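Local atomic coordinates of regulatory protein BlaR1 (Bacillus licheniformis, PDB entry 1NRF), a protein that senses beta-lactam antibiotics outside the cell, probably through acylation of a serine in this C-terminal sensor domain, and passes the signal across the membrane to the cytoplasm. Residues K118-I123 / A146-D151; K66-L71 / R129-S134; D141-A146 / D151-I156; F105-M108 / W114-Q117. One frame throughout, in Å; residues are numbered along the deposited sequence. Where two conformers were deposited one is given.

How the contacts relate
From the N terminus, helix 66-76 supplies the first half of contact 2, whose loop closes only when helix 125-134 returns with residues 129-134. Within that span contact 4 closes a short turn between helices 104-110 and 113-123. Helix 113-123 then opens contact 1, which crosses contact 2 and closes at 146-151, in the irregular stretch before helix 158-170. Contact 3 joins 141-146 to 151-156 of that same stretch and crosses contact 1, sharing Ala146 and Asp151. Asp120 of contact 1 is probably hydrogen-bonded to Ser69 of contact 2. Met108 and Phe116 of contact 4 pack on Lys66, so both helical contacts converge on helix 66-76.

Contact 1 (K118-I123 / A146-D151)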
loop_
_atom_site.group_PDB
_atom_site.type_symbol
_atom_site.label_atom_id
_atom_site.label_comp_id
_atom_site.label_asym_id
_atom_site.label_seq_id
_atom_site.Cartn_x
_atom_site.Cartn_y
_atom_site.Cartn_z
ATOM N N LYS A 118 4.292 -16.307 -5.914
ATOM C CA LYS A 118 4.525 -17.167 -7.058
ATOM C C LYS A 118 4.538 -16.310 -8.313
ATOM O O LYS A 118 4.953 -16.756 -9.384
ATOM C CB LYS A 118 3.444 -18.254 -7.140
ATOM C CG LYS A 118 3.387 -19.157 -5.886
ATOM C CD LYS A 118 2.853 -20.580 -6.168
ATOM C CE LYS A 118 1.384 -20.612 -6.589
ATOM N NZ LYS A 118 0.866 -22.010 -6.775
ATOM N N LEU A 119 4.097 -15.066 -8.161
ATOM C CA LEU A 119 4.057 -14.111 -9.264
ATOM C C LEU A 119 5.435 -13.463 -9.363
ATOM O O LEU A 119 5.948 -13.232 -10.457
ATOM C CB LEU A 119 2.989 -13.051 -8.981
ATOM C CG LEU A 119 2.059 -12.557 -10.096
ATOM C CD1 LEU A 119 1.468 -13.729 -10.857
ATOM C CD2 LEU A 119 0.955 -11.710 -9.477
ATOM N N ASP A 120 6.033 -13.187 -8.204
ATOM C CA ASP A 120 7.358 -12.570 -8.123
ATOM C C ASP A 120 8.458 -13.551 -8.527
ATOM O O ASP A 120 9.492 -13.151 -9.063
ATOM C CB ASP A 120 7.627 -12.062 -6.692
ATOM C CG ASP A 120 6.967 -10.709 -6.402
ATOM O OD1 ASP A 120 6.165 -10.231 -7.235
ATOM O OD2 ASP A 120 7.250 -10.122 -5.330
ATOM N N ARG A 121 8.228 -14.833 -8.260
ATOM C CA ARG A 121 9.193 -15.878 -8.596
ATOM C C ARG A 121 9.261 -16.135 -10.097
ATOM O O ARG A 121 10.303 -16.540 -10.617
ATOM C CB ARG A 121 8.836 -17.178 -7.865
ATOM C CG ARG A 121 9.051 -17.124 -6.353
ATOM C CD ARG A 121 8.090 -18.045 -5.615
ATOM N NE ARG A 121 8.360 -18.108 -4.177
ATOM C CZ ARG A 121 7.531 -18.644 -3.287
ATOM N NH1 ARG A 121 6.373 -19.156 -3.685
ATOM N NH2 ARG A 121 7.868 -18.695 -2.004
ATOM N N GLN A 122 8.153 -15.893 -10.793
ATOM C CA GLN A 122 8.111 -16.109 -12.231
ATOM C C GLN A 122 8.933 -15.021 -12.922
ATOM O O GLN A 122 9.568 -15.259 -13.954
ATOM C CB GLN A 122 6.659 -16.084 -12.732
ATOM C CG GLN A 122 6.450 -16.763 -14.088
ATOM C CD GLN A 122 4.978 -16.847 -14.518
ATOM O OE1 GLN A 122 4.095 -17.192 -13.720
ATOM N NE2 GLN A 122 4.715 -16.548 -15.790
ATOM N N ILE A 123 8.938 -13.829 -12.334
ATOM C CA ILE A 123 9.678 -12.710 -12.902
ATOM C C ILE A 123 11.178 -12.796 -12.611
ATOM O O ILE A 123 11.998 -12.417 -13.447
ATOM C CB ILE A 123 9.097 -11.370 -12.395
ATOM C CG1 ILE A 123 7.645 -11.252 -12.860
ATOM C CG2 ILE A 123 9.908 -10.194 -12.924
ATOM C CD1 ILE A 123 6.939 -10.006 -12.382
ATOM N N ALA A 146 10.985 -14.327 -2.595
ATOM C CA ALA A 146 9.871 -14.741 -1.759
ATOM C C ALA A 146 9.449 -13.778 -0.655
ATOM O O ALA A 146 8.272 -13.738 -0.300
ATOM C CB ALA A 146 10.163 -16.111 -1.161
ATOM N N ASP A 147 10.374 -12.991 -0.113
ATOM C CA ASP A 147 9.989 -12.104 0.985
ATOM C C ASP A 147 10.665 -10.742 1.152
ATOM O O ASP A 147 10.575 -10.148 2.224
ATOM C CB ASP A 147 10.106 -12.877 2.309
ATOM C CG ASP A 147 10.979 -14.121 2.193
ATOM O OD1 ASP A 147 10.553 -15.088 1.525
ATOM O OD2 ASP A 147 12.088 -14.137 2.769
ATOM N N TYR A 148 11.319 -10.241 0.109
ATOM C CA TYR A 148 12.012 -8.950 0.187
ATOM C C TYR A 148 11.142 -7.808 0.691
ATOM O O TYR A 148 11.641 -6.854 1.291
ATOM C CB TYR A 148 12.582 -8.553 -1.182
ATOM C CG TYR A 148 11.569 -8.466 -2.315
ATOM C CD1 TYR A 148 11.124 -9.609 -2.970
ATOM C CD2 TYR A 148 11.095 -7.229 -2.760
ATOM C CE1 TYR A 148 10.238 -9.527 -4.047
ATOM C CE2 TYR A 148 10.214 -7.131 -3.828
ATOM C CZ TYR A 148 9.787 -8.281 -4.470
ATOM O OH TYR A 148 8.906 -8.190 -5.531
ATOM N N TRP A 149 9.843 -7.925 0.441
ATOM C CA TRP A 149 8.870 -6.914 0.829
ATOM C C TRP A 149 8.246 -7.189 2.193
ATOM O O TRP A 149 7.308 -6.500 2.606
ATOM C CB TRP A 149 7.773 -6.836 -0.235
ATOM C CG TRP A 149 7.269 -8.176 -0.620
ATOM C CD1 TRP A 149 7.833 -9.038 -1.512
ATOM C CD2 TRP A 149 6.144 -8.857 -0.058
ATOM N NE1 TRP A 149 7.133 -10.220 -1.540
ATOM C CE2 TRP A 149 6.090 -10.137 -0.658
ATOM C CE3 TRP A 149 5.176 -8.510 0.897
ATOM C CZ2 TRP A 149 5.105 -11.075 -0.335
ATOM C CZ3 TRP A 149 4.195 -9.441 1.219
ATOM C CH2 TRP A 149 4.168 -10.711 0.604
ATOM N N LEU A 150 8.768 -8.195 2.887
ATOM C CA LEU A 150 8.262 -8.564 4.204
ATOM C C LEU A 150 9.344 -8.710 5.257
ATOM O O LEU A 150 9.122 -8.379 6.421
ATOM C CB LEU A 150 7.475 -9.877 4.126
ATOM C CG LEU A 150 5.966 -9.825 3.874
ATOM C CD1 LEU A 150 5.431 -11.239 3.662
ATOM C CD2 LEU A 150 5.257 -9.160 5.061
ATOM N N ASP A 151 10.512 -9.207 4.852
ATOM C CA ASP A 151 11.613 -9.431 5.788
ATOM C C ASP A 151 12.380 -8.187 6.232
ATOM O O ASP A 151 13.279 -8.268 7.076
ATOM C CB ASP A 151 12.585 -10.462 5.210
ATOM C CG ASP A 151 13.283 -9.977 3.954
ATOM O OD1 ASP A 151 13.890 -10.837 3.278
ATOM O OD2 ASP A 151 13.237 -8.760 3.640
HETATM O O HOH W 1 7.012 -12.253 -3.711
#
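The Tyr148 ring presents its hydroxyl to Asp120 and has CD1 of Trp149 over the centre of one face, 3.4 Å above the plane. On the indole of Trp149, Leu150 CB lies over one face toward the rim and Tyr148 CD2 stands at the edge, in plane. The indole was deposited in two conformers, so its contacts hold for one of them. Tyr148 CG sits between the backbone N and the carbonyl carbon (chi1 57°), and the ring reaches helix 113-123 with its outer end. There Tyr148 OH donates to Asp120 OD2 at 2.6 Å, coming from above the carboxylate plane, 62° out of it. A water also donates to Asp120 OD2 (2.7 Å) and accepts from Trp149 NE1 (3.0 Å), linking carboxylate and indole. Further out, Arg121 NH2 lies 3.6 Å from Ala146 CB, a plain packing contact. Asp120 OD1 is bonded to Ser69 of helix 66-76, and Trp149 packs on Lys66, near Ser63, the probable acylation site. With donors at both oxygens, the buried Asp120 carboxylate is probably stabilised as an anion, joining the loop to two helices.

Contact 2 (K66-L71 / R129-S134)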
loop_
_atom_site.group_PDB
_atom_site.type_symbol
_atom_site.label_atom_id
_atom_site.label_comp_id
_atom_site.label_asym_id
_atom_site.label_seq_id
_atom_site.Cartn_x
_atom_site.Cartn_y
_atom_site.Cartn_z
ATOM N N LYS A 66 2.081 -5.101 -2.730
ATOM C CA LYS A 66 1.361 -5.909 -3.715
ATOM C C LYS A 66 0.834 -5.092 -4.907
ATOM O O LYS A 66 0.668 -5.615 -6.012
ATOM C CB LYS A 66 0.197 -6.637 -3.040
ATOM C CG LYS A 66 0.579 -7.851 -2.202
ATOM C CD LYS A 66 -0.676 -8.402 -1.535
ATOM C CE LYS A 66 -0.444 -9.730 -0.846
ATOM N NZ LYS A 66 0.549 -9.643 0.236
ATOM N N VAL A 67 0.569 -3.810 -4.677
ATOM C CA VAL A 67 0.087 -2.921 -5.729
ATOM C C VAL A 67 1.124 -2.843 -6.851
ATOM O O VAL A 67 0.789 -2.942 -8.033
ATOM C CB VAL A 67 -0.172 -1.487 -5.174
ATOM C CG1 VAL A 67 -0.523 -0.536 -6.304
ATOM C CG2 VAL A 67 -1.303 -1.519 -4.142
ATOM N N PHE A 68 2.384 -2.677 -6.472
ATOM C CA PHE A 68 3.446 -2.576 -7.459
ATOM C C PHE A 68 3.872 -3.948 -7.950
ATOM O O PHE A 68 4.344 -4.094 -9.072
ATOM C CB PHE A 68 4.634 -1.802 -6.885
ATOM C CG PHE A 68 4.327 -0.360 -6.606
ATOM C CD1 PHE A 68 3.695 0.018 -5.425
ATOM C CD2 PHE A 68 4.614 0.615 -7.551
ATOM C CE1 PHE A 68 3.350 1.347 -5.190
ATOM C CE2 PHE A 68 4.273 1.949 -7.326
ATOM C CZ PHE A 68 3.639 2.314 -6.140
ATOM N N SER A 69 3.699 -4.955 -7.106
ATOM C CA SER A 69 4.029 -6.318 -7.493
ATOM C C SER A 69 3.089 -6.679 -8.643
ATOM O O SER A 69 3.506 -7.243 -9.657
ATOM C CB SER A 69 3.795 -7.277 -6.320
ATOM O OG SER A 69 3.926 -8.629 -6.736
ATOM N N ALA A 70 1.817 -6.332 -8.470
ATOM C CA ALA A 70 0.785 -6.602 -9.465
ATOM C C ALA A 70 1.040 -5.859 -10.778
ATOM O O ALA A 70 0.793 -6.385 -11.859
ATOM C CB ALA A 70 -0.580 -6.219 -8.902
ATOM N N LEU A 71 1.542 -4.635 -10.672
ATOM C CA LEU A 71 1.819 -3.811 -11.841
ATOM C C LEU A 71 2.952 -4.391 -12.692
ATOM O O LEU A 71 2.890 -4.370 -13.920
ATOM C CB LEU A 71 2.171 -2.390 -11.398
ATOM C CG LEU A 71 2.404 -1.345 -12.491
ATOM C CD1 LEU A 71 1.182 -1.200 -13.393
ATOM C CD2 LEU A 71 2.725 -0.030 -11.808
ATOM N N ARG A 129 14.872 -6.759 -9.072
ATOM C CA ARG A 129 15.737 -5.680 -8.617
ATOM C C ARG A 129 15.706 -4.525 -9.619
ATOM O O ARG A 129 15.686 -3.352 -9.234
ATOM C CB ARG A 129 17.175 -6.181 -8.433
ATOM C CG ARG A 129 17.323 -7.301 -7.402
ATOM C CD ARG A 129 18.708 -7.287 -6.766
ATOM N NE ARG A 129 18.886 -8.348 -5.773
ATOM C CZ ARG A 129 19.699 -8.265 -4.719
ATOM N NH1 ARG A 129 20.412 -7.166 -4.506
ATOM N NH2 ARG A 129 19.810 -9.287 -3.880
ATOM N N HIS A 130 15.688 -4.864 -10.905
ATOM C CA HIS A 130 15.650 -3.865 -11.969
ATOM C C HIS A 130 14.429 -2.964 -11.790
ATOM O O HIS A 130 14.507 -1.738 -11.951
ATOM C CB HIS A 130 15.581 -4.566 -13.329
ATOM C CG HIS A 130 15.421 -3.631 -14.486
ATOM N ND1 HIS A 130 16.438 -2.808 -14.927
ATOM C CD2 HIS A 130 14.354 -3.367 -15.278
ATOM C CE1 HIS A 130 16.002 -2.079 -15.940
ATOM N NE2 HIS A 130 14.741 -2.398 -16.172
ATOM N N TYR A 131 13.307 -3.594 -11.456
ATOM C CA TYR A 131 12.032 -2.910 -11.251
ATOM C C TYR A 131 12.080 -1.893 -10.115
ATOM O O TYR A 131 11.739 -0.723 -10.302
ATOM C CB TYR A 131 10.938 -3.946 -10.975
ATOM C CG TYR A 131 9.544 -3.373 -10.837
ATOM C CD1 TYR A 131 8.934 -2.704 -11.898
ATOM C CD2 TYR A 131 8.822 -3.524 -9.649
ATOM C CE1 TYR A 131 7.640 -2.206 -11.786
ATOM C CE2 TYR A 131 7.527 -3.032 -9.525
ATOM C CZ TYR A 131 6.941 -2.377 -10.599
ATOM O OH TYR A 131 5.646 -1.922 -10.496
ATOM N N LEU A 132 12.505 -2.345 -8.939
ATOM C CA LEU A 132 12.589 -1.469 -7.780
ATOM C C LEU A 132 13.421 -0.240 -8.126
ATOM O O LEU A 132 13.180 0.848 -7.606
ATOM C CB LEU A 132 13.202 -2.203 -6.592
ATOM C CG LEU A 132 12.429 -3.410 -6.071
ATOM C CD1 LEU A 132 13.246 -4.103 -4.981
ATOM C CD2 LEU A 132 11.068 -2.962 -5.543
ATOM N N LYS A 133 14.406 -0.419 -9.000
ATOM C CA LYS A 133 15.232 0.704 -9.406
ATOM C C LYS A 133 14.480 1.549 -10.425
ATOM O O LYS A 133 14.526 2.778 -10.364
ATOM C CB LYS A 133 16.557 0.228 -10.000
ATOM C CG LYS A 133 17.559 -0.243 -8.969
ATOM C CD LYS A 133 18.868 -0.669 -9.623
ATOM C CE LYS A 133 19.863 -1.170 -8.577
ATOM N NZ LYS A 133 21.185 -1.554 -9.168
ATOM N N SER A 134 13.766 0.896 -11.345
ATOM C CA SER A 134 13.035 1.636 -12.362
ATOM C C SER A 134 11.979 2.580 -11.774
ATOM O O SER A 134 11.672 3.606 -12.364
ATOM C CB SER A 134 12.404 0.679 -13.403
ATOM O OG SER A 134 11.326 -0.096 -12.890
#
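Tyr131 reaches from helix 125-134 to helix 66-76 within the all-helical part of the penicillin-binding fold, where helix 66-76 follows Ser63 in an SxxK pattern. Its side chain spans from one helix to the other and crosses those of Phe68 and Leu71 at about right angles, so the phenol meets them with its outer end. With CG opposite the backbone N (chi1 -176°), the ring leaves its own helix directly for the other. The hydroxyl comes to rest against three parts of helix 66-76. Tyr131 OH is 2.9 Å from the carbonyl Phe68 O, and the ring carbon Tyr131 CE2 lies 4.1 Å from Phe68 CB. Tyr131 OH also stands at the edge of the Phe68 ring, near its plane. On Leu71 the closest approach is Tyr131 OH to Leu71 CB, 3.6 Å. Leu71 CD2 is close by, 3.7 Å from Tyr131 OH. All three residues are buried. Phe68 CG lies opposite its carbonyl carbon (chi1 -66°), which takes the ring away from helix 125-134 and into an edge-to-face contact with Tyr137. Leu71 also packs on Ile180 and Val183 of helix 177-187. At the last turn of helix 125-134, Ser134 OG donates to Tyr131 O at 2.7 Å, in the carbonyl plane and on a lone pair, with a C=O...donor angle of 114°.

Contact 3 (D141-A146 / D151-I156)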
loop_
_atom_site.group_PDB
_atom_site.type_symbol
_atom_site.label_atom_id
_atom_site.label_comp_id
_atom_site.label_asym_id
_atom_site.label_seq_id
_atom_site.Cartn_x
_atom_site.Cartn_y
_atom_site.Cartn_z
ATOM N N ASP A 141 16.235 -1.871 -1.683
ATOM C CA ASP A 141 16.913 -3.103 -1.298
ATOM C C ASP A 141 16.092 -4.366 -1.572
ATOM O O ASP A 141 14.876 -4.299 -1.766
ATOM C CB ASP A 141 17.335 -3.038 0.172
ATOM C CG ASP A 141 18.349 -4.111 0.531
ATOM O OD1 ASP A 141 19.315 -4.305 -0.237
ATOM O OD2 ASP A 141 18.193 -4.761 1.585
ATOM N N PHE A 142 16.769 -5.517 -1.568
ATOM C CA PHE A 142 16.136 -6.804 -1.887
ATOM C C PHE A 142 16.914 -8.025 -1.318
ATOM O O PHE A 142 18.141 -8.072 -1.378
ATOM C CB PHE A 142 16.021 -6.879 -3.424
ATOM C CG PHE A 142 15.494 -8.181 -3.959
ATOM C CD1 PHE A 142 14.324 -8.204 -4.707
ATOM C CD2 PHE A 142 16.202 -9.374 -3.784
ATOM C CE1 PHE A 142 13.863 -9.398 -5.281
ATOM C CE2 PHE A 142 15.753 -10.566 -4.350
ATOM C CZ PHE A 142 14.581 -10.578 -5.101
ATOM N N SER A 143 16.194 -9.006 -0.772
ATOM C CA SER A 143 16.827 -10.208 -0.217
ATOM C C SER A 143 16.605 -11.385 -1.163
ATOM O O SER A 143 17.479 -11.732 -1.958
ATOM C CB SER A 143 16.243 -10.540 1.161
ATOM O OG SER A 143 14.861 -10.852 1.078
ATOM N N VAL A 144 15.428 -11.992 -1.067
ATOM C CA VAL A 144 15.054 -13.111 -1.921
ATOM C C VAL A 144 13.639 -12.845 -2.446
ATOM O O VAL A 144 12.786 -12.285 -1.739
ATOM C CB VAL A 144 15.107 -14.458 -1.153
ATOM C CG1 VAL A 144 16.517 -14.686 -0.619
ATOM C CG2 VAL A 144 14.088 -14.469 -0.018
ATOM N N PRO A 145 13.374 -13.233 -3.699
ATOM C CA PRO A 145 12.066 -13.029 -4.325
ATOM C C PRO A 145 10.851 -13.346 -3.475
ATOM O O PRO A 145 9.814 -12.694 -3.598
ATOM C CB PRO A 145 12.139 -13.893 -5.595
ATOM C CG PRO A 145 13.289 -14.835 -5.342
ATOM C CD PRO A 145 14.265 -14.001 -4.584
ATOM N N ALA A 146 10.985 -14.327 -2.595
ATOM C CA ALA A 146 9.871 -14.741 -1.759
ATOM C C ALA A 146 9.449 -13.778 -0.655
ATOM O O ALA A 146 8.272 -13.738 -0.300
ATOM C CB ALA A 146 10.163 -16.111 -1.161
ATOM N N ASP A 151 10.512 -9.207 4.852
ATOM C CA ASP A 151 11.613 -9.431 5.788
ATOM C C ASP A 151 12.380 -8.187 6.232
ATOM O O ASP A 151 13.279 -8.268 7.076
ATOM C CB ASP A 151 12.585 -10.462 5.210
ATOM C CG ASP A 151 13.283 -9.977 3.954
ATOM O OD1 ASP A 151 13.890 -10.837 3.278
ATOM O OD2 ASP A 151 13.237 -8.760 3.640
ATOM N N GLY A 152 12.043 -7.035 5.664
ATOM C CA GLY A 152 12.719 -5.823 6.077
ATOM C C GLY A 152 13.932 -5.423 5.272
ATOM O O GLY A 152 14.673 -4.518 5.676
ATOM N N SER A 153 14.161 -6.101 4.151
ATOM C CA SER A 153 15.280 -5.742 3.287
ATOM C C SER A 153 14.800 -4.482 2.556
ATOM O O SER A 153 15.428 -3.428 2.622
ATOM C CB SER A 153 15.583 -6.879 2.305
ATOM O OG SER A 153 14.403 -7.362 1.690
ATOM N N LEU A 154 13.654 -4.597 1.888
ATOM C CA LEU A 154 13.059 -3.467 1.183
ATOM C C LEU A 154 12.258 -2.628 2.171
ATOM O O LEU A 154 11.414 -3.154 2.884
ATOM C CB LEU A 154 12.121 -3.956 0.075
ATOM C CG LEU A 154 11.443 -2.849 -0.740
ATOM C CD1 LEU A 154 12.510 -1.988 -1.413
ATOM C CD2 LEU A 154 10.514 -3.469 -1.772
ATOM N N GLN A 155 12.522 -1.330 2.212
ATOM C CA GLN A 155 11.801 -0.427 3.107
ATOM C C GLN A 155 11.456 0.884 2.413
ATOM O O GLN A 155 12.207 1.367 1.564
ATOM C CB GLN A 155 12.625 -0.126 4.350
ATOM C CG GLN A 155 12.961 -1.340 5.161
ATOM C CD GLN A 155 13.582 -0.977 6.485
ATOM O OE1 GLN A 155 13.867 -1.849 7.305
ATOM N NE2 GLN A 155 13.791 0.315 6.709
ATOM N N ILE A 156 10.316 1.454 2.795
ATOM C CA ILE A 156 9.819 2.705 2.228
ATOM C C ILE A 156 9.126 3.471 3.351
ATOM O O ILE A 156 8.580 2.865 4.266
ATOM C CB ILE A 156 8.800 2.421 1.081
ATOM C CG1 ILE A 156 8.415 3.721 0.359
ATOM C CG2 ILE A 156 7.546 1.741 1.660
ATOM C CD1 ILE A 156 7.629 3.492 -0.965
#
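Leu154 lays its side chain against the backbone carbonyl of Asp141, with Leu154 CB and CD1 each 3.3 Å from Asp141 O. The neighbouring pair packs in the reverse sense: Asp141 CB rests 3.1 Å from the carbonyl Ser153 O. The Asp141 carboxylate passes alongside Ser153, OD2 lying 3.4 Å from Ser153 CB. Asp141 OD2 and Ser153 O are both acceptors and do not bond; the carbonyl Ser153 O is instead bonded to Asn139 ND2, from the same connection between helices 125-134 and 158-170. Further along, Ser143 turns its hydroxyl toward Asp151, with OG held between its backbone N and carbonyl carbon (chi1 63°). Ser143 OG donates to Asp151 OD1, although the modelled separation of 2.4 Å is very short and its exact value is doubtful. The other oxygen, Asp151 OD2, accepts from Ser153 N at 2.9 Å. That N-H approaches on the anti side, 31° out of the carboxylate plane, and the bond is moderately bent, 151° at the hydrogen. If the short bond is real, one carboxylate would grip Ser143 across the loop as well as the backbone N of Ser153. Phe142 faces the other way, its ring stacked on Tyr148. Gly152, at positive phi, lies in the turn, and the bond from Ser153 N to Asp151 OD2 makes residues 151-153 an Asx turn.

Contact 4 (F105-M108 / W114-Q117); sequences FSAM and WYFQ
The turn between consecutive helices 104-110 and 113-123 is packed from within by Ala107, whose methyl group points toward Tyr115 and Phe116 and touches both rings. Over one face of the Tyr115 ring, Ala107 CB makes a CH-pi contact, 3.9 Å from the ring centroid and 28° off the normal. It lies nearer the inner end of the ring, with Tyr115 CG at 3.5 Å. The same methyl approaches Phe116 obliquely, Ala107 CB to CE1 being 3.3 Å, while Ala107 C and Met108 N lie in plane at the edge of that ring. The two aromatic side chains leave their helix in different directions: CG of Tyr115 is opposite the backbone N (chi1 -179°), whereas that of Phe116 is opposite the carbonyl carbon. Tyr115 CD1 sits over the centre of one Phe116 face, 3.9 Å above the plane. The pair belongs to the helical part of the penicillin-binding fold, and Phe116 and Met108 both pack on Lys66, the lysine of an SxxK pattern beside the probable acylation site. Met108 crosses Phe116 at about a right angle: Met108 CG is 3.8 Å from Phe116 CZ. Its sulfur adds an oblique Met-aromatic contact, with SD 5.0 Å from the Phe116 centroid. At the far end of its ring, Tyr115 OH is hydrogen-bonded to the carbonyl Ser84 O.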
loop_
_atom_site.group_PDB
_atom_site.type_symbol
_atom_site.label_atom_id
_atom_site.label_comp_id
_atom_site.label_asym_id
_atom_site.label_seq_id
_atom_site.Cartn_x
_atom_site.Cartn_y
_atom_site.Cartn_z
ATOM N N PHE A 105 -7.717 -9.913 -8.376
ATOM C CA PHE A 105 -8.670 -9.155 -7.570
ATOM C C PHE A 105 -8.985 -9.795 -6.215
ATOM O O PHE A 105 -9.212 -9.083 -5.227
ATOM C CB PHE A 105 -9.964 -8.948 -8.356
ATOM C CG PHE A 105 -9.907 -7.802 -9.321
ATOM C CD1 PHE A 105 -8.824 -7.652 -10.185
ATOM C CD2 PHE A 105 -10.936 -6.864 -9.369
ATOM C CE1 PHE A 105 -8.765 -6.584 -11.087
ATOM C CE2 PHE A 105 -10.890 -5.794 -10.266
ATOM C CZ PHE A 105 -9.801 -5.653 -11.126
ATOM N N SER A 106 -9.008 -11.127 -6.155
ATOM C CA SER A 106 -9.285 -11.787 -4.881
ATOM C C SER A 106 -8.029 -11.811 -3.992
ATOM O O SER A 106 -8.115 -11.697 -2.765
ATOM C CB SER A 106 -9.819 -13.213 -5.106
ATOM O OG SER A 106 -8.835 -14.098 -5.608
ATOM N N ALA A 107 -6.864 -11.934 -4.620
ATOM C CA ALA A 107 -5.603 -11.980 -3.893
ATOM C C ALA A 107 -5.314 -10.654 -3.187
ATOM O O ALA A 107 -4.757 -10.638 -2.088
ATOM C CB ALA A 107 -4.462 -12.336 -4.849
ATOM N N MET A 108 -5.693 -9.551 -3.833
ATOM C CA MET A 108 -5.504 -8.218 -3.277
ATOM C C MET A 108 -6.388 -7.996 -2.058
ATOM O O MET A 108 -5.897 -7.632 -0.988
ATOM C CB MET A 108 -5.836 -7.142 -4.316
ATOM C CG MET A 108 -4.675 -6.745 -5.199
ATOM S SD MET A 108 -3.349 -5.803 -4.359
ATOM C CE MET A 108 -2.505 -5.198 -5.815
ATOM N N TRP A 114 0.674 -15.928 -1.138
ATOM C CA TRP A 114 1.234 -16.902 -2.076
ATOM C C TRP A 114 1.013 -16.543 -3.539
ATOM O O TRP A 114 1.848 -16.848 -4.388
ATOM C CB TRP A 114 0.712 -18.327 -1.797
ATOM C CG TRP A 114 -0.766 -18.581 -2.031
ATOM C CD1 TRP A 114 -1.732 -18.705 -1.077
ATOM C CD2 TRP A 114 -1.409 -18.838 -3.288
ATOM N NE1 TRP A 114 -2.930 -19.036 -1.656
ATOM C CE2 TRP A 114 -2.760 -19.125 -3.013
ATOM C CE3 TRP A 114 -0.971 -18.860 -4.622
ATOM C CZ2 TRP A 114 -3.686 -19.434 -4.022
ATOM C CZ3 TRP A 114 -1.893 -19.168 -5.630
ATOM C CH2 TRP A 114 -3.235 -19.451 -5.319
ATOM N N TYR A 115 -0.097 -15.871 -3.828
ATOM C CA TYR A 115 -0.419 -15.474 -5.200
ATOM C C TYR A 115 0.629 -14.542 -5.810
ATOM O O TYR A 115 1.109 -14.772 -6.919
ATOM C CB TYR A 115 -1.789 -14.795 -5.237
ATOM C CG TYR A 115 -2.226 -14.358 -6.616
ATOM C CD1 TYR A 115 -1.687 -13.222 -7.213
ATOM C CD2 TYR A 115 -3.170 -15.101 -7.333
ATOM C CE1 TYR A 115 -2.079 -12.840 -8.488
ATOM C CE2 TYR A 115 -3.567 -14.725 -8.602
ATOM C CZ TYR A 115 -3.022 -13.599 -9.174
ATOM O OH TYR A 115 -3.422 -13.223 -10.435
ATOM N N PHE A 116 0.968 -13.482 -5.085
ATOM C CA PHE A 116 1.951 -12.523 -5.570
ATOM C C PHE A 116 3.360 -13.087 -5.475
ATOM O O PHE A 116 4.223 -12.762 -6.292
ATOM C CB PHE A 116 1.828 -11.199 -4.800
ATOM C CG PHE A 116 0.484 -10.537 -4.968
ATOM C CD1 PHE A 116 -0.601 -10.913 -4.170
ATOM C CD2 PHE A 116 0.271 -9.615 -5.995
ATOM C CE1 PHE A 116 -1.877 -10.386 -4.402
ATOM C CE2 PHE A 116 -0.998 -9.084 -6.233
ATOM C CZ PHE A 116 -2.075 -9.471 -5.436
ATOM N N GLN A 117 3.584 -13.949 -4.488
ATOM C CA GLN A 117 4.886 -14.582 -4.309
ATOM C C GLN A 117 5.223 -15.446 -5.523
ATOM O O GLN A 117 6.308 -15.339 -6.097
ATOM C CB GLN A 117 4.875 -15.446 -3.049
ATOM C CG GLN A 117 5.756 -14.928 -1.928
ATOM C CD GLN A 117 5.519 -15.662 -0.621
ATOM O OE1 GLN A 117 6.341 -15.608 0.294
ATOM N NE2 GLN A 117 4.383 -16.341 -0.522
#